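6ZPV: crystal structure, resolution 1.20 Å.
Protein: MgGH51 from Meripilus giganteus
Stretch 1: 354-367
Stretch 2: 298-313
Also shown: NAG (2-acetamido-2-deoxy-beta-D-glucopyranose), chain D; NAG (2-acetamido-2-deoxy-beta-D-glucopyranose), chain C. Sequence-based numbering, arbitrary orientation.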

# COMPACT_ATOMS: atom_id res chain seq x y z
N PHE A 354 -22.48 -3.74 0.87
CA PHE A 354 -22.83 -4.98 0.15
C PHE A 354 -23.51 -6.02 1.05
O PHE A 354 -24.05 -7.01 0.54
CB PHE A 354 -21.58 -5.61 -0.46
CG PHE A 354 -21.09 -4.95 -1.73
CD1 PHE A 354 -21.94 -4.69 -2.79
CD2 PHE A 354 -19.75 -4.62 -1.87
CE1 PHE A 354 -21.44 -4.14 -3.96
CE2 PHE A 354 -19.29 -4.09 -3.06
CZ PHE A 354 -20.12 -3.82 -4.10
N ALA A 355 -23.47 -5.80 2.38
CA ALA A 355 -24.03 -6.73 3.39
C ALA A 355 -24.81 -5.92 4.43
O ALA A 355 -24.63 -6.07 5.63
CB ALA A 355 -22.89 -7.54 4.01
N ALA A 356 -25.66 -5.03 3.92
CA ALA A 356 -26.37 -4.08 4.80
C ALA A 356 -27.49 -4.70 5.60
O ALA A 356 -27.98 -4.07 6.55
CB ALA A 356 -26.79 -2.89 4.00
N GLY A 357 -27.95 -5.90 5.21
CA GLY A 357 -28.95 -6.61 6.03
C GLY A 357 -28.43 -7.03 7.37
O GLY A 357 -29.21 -6.97 8.34
N SER A 358 -27.17 -7.37 7.48
CA SER A 358 -26.55 -7.77 8.77
C SER A 358 -25.72 -6.67 9.41
O SER A 358 -25.42 -6.79 10.60
CB SER A 358 -25.72 -9.01 8.56
OG SER A 358 -24.63 -8.70 7.71
N TYR A 359 -25.28 -5.69 8.64
CA TYR A 359 -24.37 -4.70 9.25
C TYR A 359 -24.98 -4.04 10.47
O TYR A 359 -24.24 -3.75 11.42
CB TYR A 359 -23.87 -3.65 8.26
CG TYR A 359 -22.68 -2.85 8.75
CD1 TYR A 359 -21.44 -3.45 8.96
CD2 TYR A 359 -22.72 -1.47 8.90
CE1 TYR A 359 -20.30 -2.74 9.28
CE2 TYR A 359 -21.58 -0.73 9.18
CZ TYR A 359 -20.35 -1.36 9.32
OH TYR A 359 -19.22 -0.59 9.51
N PRO A 360 -26.31 -3.74 10.55
CA PRO A 360 -26.78 -3.09 11.77
C PRO A 360 -26.41 -3.84 13.07
O PRO A 360 -25.92 -3.23 14.01
CB PRO A 360 -28.24 -2.90 11.53
CG PRO A 360 -28.36 -2.74 10.02
CD PRO A 360 -27.34 -3.73 9.49
N TYR A 361 -26.59 -5.15 13.12
CA TYR A 361 -26.24 -5.89 14.34
C TYR A 361 -24.73 -6.07 14.45
O TYR A 361 -24.20 -6.14 15.55
CB TYR A 361 -27.04 -7.20 14.53
CG TYR A 361 -26.70 -8.37 13.62
CD1 TYR A 361 -25.51 -9.06 13.76
CD2 TYR A 361 -27.58 -8.83 12.66
CE1 TYR A 361 -25.21 -10.16 12.95
CE2 TYR A 361 -27.30 -9.91 11.85
CZ TYR A 361 -26.14 -10.60 12.02
OH TYR A 361 -25.88 -11.68 11.18
N ARG A 362 -24.04 -6.24 13.31
CA ARG A 362 -22.59 -6.39 13.36
C ARG A 362 -21.92 -5.08 13.88
O ARG A 362 -21.11 -5.13 14.83
CB ARG A 362 -22.01 -6.85 12.03
CG ARG A 362 -22.54 -8.21 11.61
CD ARG A 362 -21.95 -8.74 10.30
NE ARG A 362 -22.29 -7.95 9.12
CZ ARG A 362 -21.50 -7.18 8.38
NH1 ARG A 362 -20.24 -6.93 8.73
NH2 ARG A 362 -21.96 -6.68 7.26
N TRP A 363 -22.26 -3.97 13.25
CA TRP A 363 -21.83 -2.66 13.76
C TRP A 363 -22.23 -2.49 15.21
O TRP A 363 -21.40 -2.08 16.05
CB TRP A 363 -22.49 -1.55 12.90
CG TRP A 363 -22.34 -0.17 13.48
CD1 TRP A 363 -23.21 0.48 14.30
CD2 TRP A 363 -21.22 0.72 13.33
NE1 TRP A 363 -22.72 1.68 14.69
CE2 TRP A 363 -21.50 1.85 14.10
CE3 TRP A 363 -19.99 0.65 12.65
CZ2 TRP A 363 -20.62 2.93 14.19
CZ3 TRP A 363 -19.13 1.71 12.75
CH2 TRP A 363 -19.44 2.85 13.51
N HIS A 364 -23.49 -2.72 15.56
CA HIS A 364 -23.89 -2.48 16.95
C HIS A 364 -23.03 -3.30 17.91
O HIS A 364 -22.53 -2.74 18.91
CB HIS A 364 -25.36 -2.83 17.14
CG HIS A 364 -25.79 -2.69 18.58
ND1 HIS A 364 -25.58 -3.68 19.53
CD2 HIS A 364 -26.28 -1.64 19.23
CE1 HIS A 364 -26.01 -3.25 20.71
NE2 HIS A 364 -26.42 -2.05 20.56
N ASP A 365 -22.88 -4.57 17.63
CA ASP A 365 -22.22 -5.42 18.64
C ASP A 365 -20.69 -5.15 18.66
O ASP A 365 -20.12 -5.09 19.74
CB ASP A 365 -22.53 -6.90 18.39
CG ASP A 365 -24.00 -7.26 18.59
OD1 ASP A 365 -24.80 -6.39 19.00
OD2 ASP A 365 -24.32 -8.45 18.42
N PHE A 366 -20.08 -4.98 17.49
CA PHE A 366 -18.66 -4.62 17.48
C PHE A 366 -18.43 -3.30 18.13
O PHE A 366 -17.53 -3.21 18.98
CB PHE A 366 -18.08 -4.64 16.04
CG PHE A 366 -17.56 -5.96 15.54
CD1 PHE A 366 -18.43 -6.91 15.01
CD2 PHE A 366 -16.23 -6.25 15.64
CE1 PHE A 366 -17.95 -8.13 14.59
CE2 PHE A 366 -15.74 -7.49 15.22
CZ PHE A 366 -16.60 -8.42 14.69
N VAL A 367 -19.13 -2.25 17.73
CA VAL A 367 -18.77 -0.91 18.24
C VAL A 367 -19.18 -0.79 19.72
O VAL A 367 -18.44 -0.16 20.50
CB VAL A 367 -19.36 0.21 17.37
CG1 VAL A 367 -19.08 1.58 17.97
CG2 VAL A 367 -18.79 0.10 15.98
C1 NAG D . -5.33 -16.11 15.65
C2 NAG D . -5.01 -17.58 15.48
C3 NAG D . -6.32 -18.36 15.34
C4 NAG D . -7.26 -18.07 16.52
C5 NAG D . -7.47 -16.55 16.63
C6 NAG D . -8.34 -16.17 17.87
C7 NAG D . -2.91 -18.36 14.51
C8 NAG D . -2.11 -18.59 13.28
N2 NAG D . -4.14 -17.85 14.35
O3 NAG D . -6.06 -19.79 15.26
O4 NAG D . -8.52 -18.69 16.23
O5 NAG D . -6.20 -15.95 16.82
O6 NAG D . -8.60 -14.73 17.92
O7 NAG D . -2.51 -18.69 15.57
C1 NAG C . -9.06 -19.47 17.32
C2 NAG C . -10.52 -19.71 17.05
C3 NAG C . -11.08 -20.65 18.17
C4 NAG C . -10.17 -21.83 18.38
C5 NAG C . -8.70 -21.51 18.50
C6 NAG C . -7.75 -22.73 18.54
C7 NAG C . -11.54 -17.67 16.06
C8 NAG C . -12.19 -16.37 16.30
N2 NAG C . -11.24 -18.45 17.11
O3 NAG C . -12.40 -20.96 17.87
O4 NAG C . -10.57 -22.51 19.61
O5 NAG C . -8.36 -20.69 17.36
O6 NAG C . -7.90 -23.37 17.21
O7 NAG C . -11.20 -17.88 14.90
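Stretch 2, residues 298-313: TSLAENQLAPYIQQAI

Stretch 2 begins as an extended stretch of loop from Thr298 to Ala301, tightens into a 3-10 turn at 302-304, and then passes into a helix that continues beyond Ile313. This helix crosses helix 359-367 at -50°, the two helices heading broadly the same way, with the axes 10.1 Å apart at their closest. The backbones come nearest at Phe366 and Ile309, whose CA atoms lie 5.8 Å apart.

At the start of the contact, Ser299 points toward Ser358, and their OG atoms share a hydrogen bond of 2.6 Å; both CB atoms point toward the other stretch, and the short side chains bring the two hydroxyls together. Arg362 NE donates to Ser358 OG at 2.8 Å.

Tyr361 is the bump that the loop and turn wrap around. Tyr361 OH donates to Leu300 O at 2.6 Å, the long phenol bringing its hydroxyl to the backbone carbonyl. Glu302 lays its CB methylene over one face of the Tyr361 ring, CB 3.9 Å from the centroid, while Leu305 CD1 meets the ring edge, 3.9 Å from Tyr361 CD1. Leu305 thus fills the hollow between Tyr361, Arg362 and Asp365, its CD1 lying 4.1 Å from Arg362 CA and 3.9 Å from Asp365 OD2. Beyond the ring, Glu302 OE2 approaches Asp365 OD2 to 2.6 Å, so close that one acid probably holds a proton; a water donates to the same OD2 at 2.8 Å.

Farther along, Phe366 starts sideways, but its ring reaches into stretch 2. Ile309 covers one face: Ile309 CG1 lies 3.6 Å from the centroid of the Phe366 ring and almost on the ring normal, a good use of a slim aliphatic branch against a flat surface. Leu305 CD2 and Ala312 CB meet the ring edge, at 4.3 Å from Phe366 CE1 and 4.2 Å from Phe366 CE2; the short methyl of Ala312 lets the aromatic edge come near its helix.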

# COMPACT_ATOMS: atom_id res chain seq x y z
N THR A 298 -21.32 -14.49 3.04
CA THR A 298 -21.75 -14.99 4.36
C THR A 298 -21.51 -13.95 5.44
O THR A 298 -20.36 -13.51 5.67
CB THR A 298 -21.03 -16.26 4.71
OG1 THR A 298 -21.37 -17.23 3.73
CG2 THR A 298 -21.39 -16.82 6.05
N SER A 299 -22.58 -13.62 6.15
CA SER A 299 -22.53 -12.88 7.41
C SER A 299 -22.59 -13.88 8.56
O SER A 299 -23.52 -14.69 8.56
CB SER A 299 -23.67 -11.91 7.56
OG SER A 299 -23.64 -10.87 6.56
N LEU A 300 -21.73 -13.76 9.53
CA LEU A 300 -21.92 -14.52 10.76
C LEU A 300 -23.22 -14.12 11.44
O LEU A 300 -23.57 -12.91 11.45
CB LEU A 300 -20.75 -14.28 11.68
CG LEU A 300 -19.40 -14.79 11.18
CD1 LEU A 300 -18.38 -14.48 12.24
CD2 LEU A 300 -19.47 -16.29 10.86
N ALA A 301 -23.89 -15.08 12.02
CA ALA A 301 -25.07 -14.81 12.82
C ALA A 301 -24.69 -13.95 14.02
O ALA A 301 -23.56 -14.05 14.56
CB ALA A 301 -25.68 -16.14 13.29
N GLU A 302 -25.66 -13.20 14.56
CA GLU A 302 -25.36 -12.38 15.71
C GLU A 302 -24.78 -13.21 16.86
O GLU A 302 -23.88 -12.73 17.56
CB GLU A 302 -26.57 -11.56 16.10
CG GLU A 302 -26.24 -10.58 17.19
CD GLU A 302 -27.26 -9.56 17.41
OE1 GLU A 302 -28.43 -9.74 16.97
OE2 GLU A 302 -26.90 -8.56 18.03
N ASN A 303 -25.32 -14.38 17.11
CA ASN A 303 -24.89 -15.21 18.25
C ASN A 303 -23.55 -15.89 18.00
O ASN A 303 -23.11 -16.63 18.92
CB ASN A 303 -26.01 -16.18 18.65
CG ASN A 303 -26.25 -17.29 17.67
OD1 ASN A 303 -25.56 -17.46 16.67
ND2 ASN A 303 -27.23 -18.14 18.01
N GLN A 304 -22.90 -15.63 16.88
CA GLN A 304 -21.55 -16.17 16.56
C GLN A 304 -20.45 -15.10 16.69
O GLN A 304 -19.28 -15.42 16.50
CB GLN A 304 -21.54 -16.78 15.12
CG GLN A 304 -22.43 -18.05 14.77
CD GLN A 304 -22.34 -18.46 13.27
OE1 GLN A 304 -22.75 -17.72 12.28
NE2 GLN A 304 -21.74 -19.67 13.04
N LEU A 305 -20.81 -13.84 16.91
CA LEU A 305 -19.83 -12.75 16.78
C LEU A 305 -18.83 -12.68 17.92
O LEU A 305 -17.72 -12.13 17.69
CB LEU A 305 -20.51 -11.39 16.66
CG LEU A 305 -21.44 -11.21 15.46
CD1 LEU A 305 -22.08 -9.83 15.50
CD2 LEU A 305 -20.69 -11.43 14.16
N ALA A 306 -19.13 -13.10 19.13
CA ALA A 306 -18.32 -12.77 20.31
C ALA A 306 -16.84 -13.08 20.11
O ALA A 306 -16.00 -12.23 20.45
CB ALA A 306 -18.86 -13.40 21.55
N PRO A 307 -16.42 -14.25 19.60
CA PRO A 307 -14.98 -14.50 19.49
C PRO A 307 -14.27 -13.56 18.51
O PRO A 307 -13.07 -13.29 18.67
CB PRO A 307 -14.90 -15.97 19.02
CG PRO A 307 -16.25 -16.58 19.29
CD PRO A 307 -17.23 -15.43 19.25
N TYR A 308 -14.98 -13.12 17.49
CA TYR A 308 -14.43 -12.21 16.47
C TYR A 308 -14.36 -10.79 16.99
O TYR A 308 -13.43 -10.05 16.65
CB TYR A 308 -15.28 -12.35 15.19
CG TYR A 308 -15.39 -13.76 14.68
CD1 TYR A 308 -14.42 -14.30 13.83
CD2 TYR A 308 -16.43 -14.57 15.09
CE1 TYR A 308 -14.51 -15.61 13.43
CE2 TYR A 308 -16.50 -15.89 14.67
CZ TYR A 308 -15.54 -16.41 13.84
OH TYR A 308 -15.65 -17.72 13.47
N ILE A 309 -15.31 -10.42 17.84
CA ILE A 309 -15.25 -9.13 18.54
C ILE A 309 -14.00 -9.14 19.47
O ILE A 309 -13.22 -8.18 19.49
CB ILE A 309 -16.55 -8.87 19.32
CG1 ILE A 309 -17.68 -8.67 18.34
CG2 ILE A 309 -16.38 -7.69 20.29
CD1 ILE A 309 -19.07 -8.60 18.94
N GLN A 310 -13.80 -10.26 20.21
CA GLN A 310 -12.61 -10.31 21.06
C GLN A 310 -11.33 -10.25 20.21
O GLN A 310 -10.36 -9.62 20.64
CB GLN A 310 -12.64 -11.59 21.91
CG GLN A 310 -11.43 -11.65 22.86
CD GLN A 310 -11.39 -10.51 23.86
OE1 GLN A 310 -10.34 -9.78 23.99
NE2 GLN A 310 -12.47 -10.33 24.56
N GLN A 311 -11.31 -10.88 19.03
CA GLN A 311 -10.09 -10.84 18.19
C GLN A 311 -9.81 -9.40 17.77
O GLN A 311 -8.63 -9.02 17.72
CB GLN A 311 -10.27 -11.77 17.00
CG GLN A 311 -9.02 -11.84 16.12
CD GLN A 311 -9.05 -12.98 15.16
OE1 GLN A 311 -10.16 -13.36 14.68
NE2 GLN A 311 -7.91 -13.55 14.79
N ALA A 312 -10.86 -8.61 17.49
CA ALA A 312 -10.65 -7.20 17.15
C ALA A 312 -10.15 -6.40 18.35
O ALA A 312 -9.30 -5.52 18.18
CB ALA A 312 -11.93 -6.60 16.62
N ILE A 313 -10.66 -6.68 19.56
CA ILE A 313 -10.08 -6.07 20.77
C ILE A 313 -8.60 -6.42 20.92
O ILE A 313 -7.77 -5.54 21.22
CB ILE A 313 -10.92 -6.48 22.00
CG1 ILE A 313 -12.30 -5.84 21.95
CG2 ILE A 313 -10.20 -6.12 23.28
CD1 ILE A 313 -13.28 -6.38 22.95
O HOH W 1 -22.55 -10.30 19.59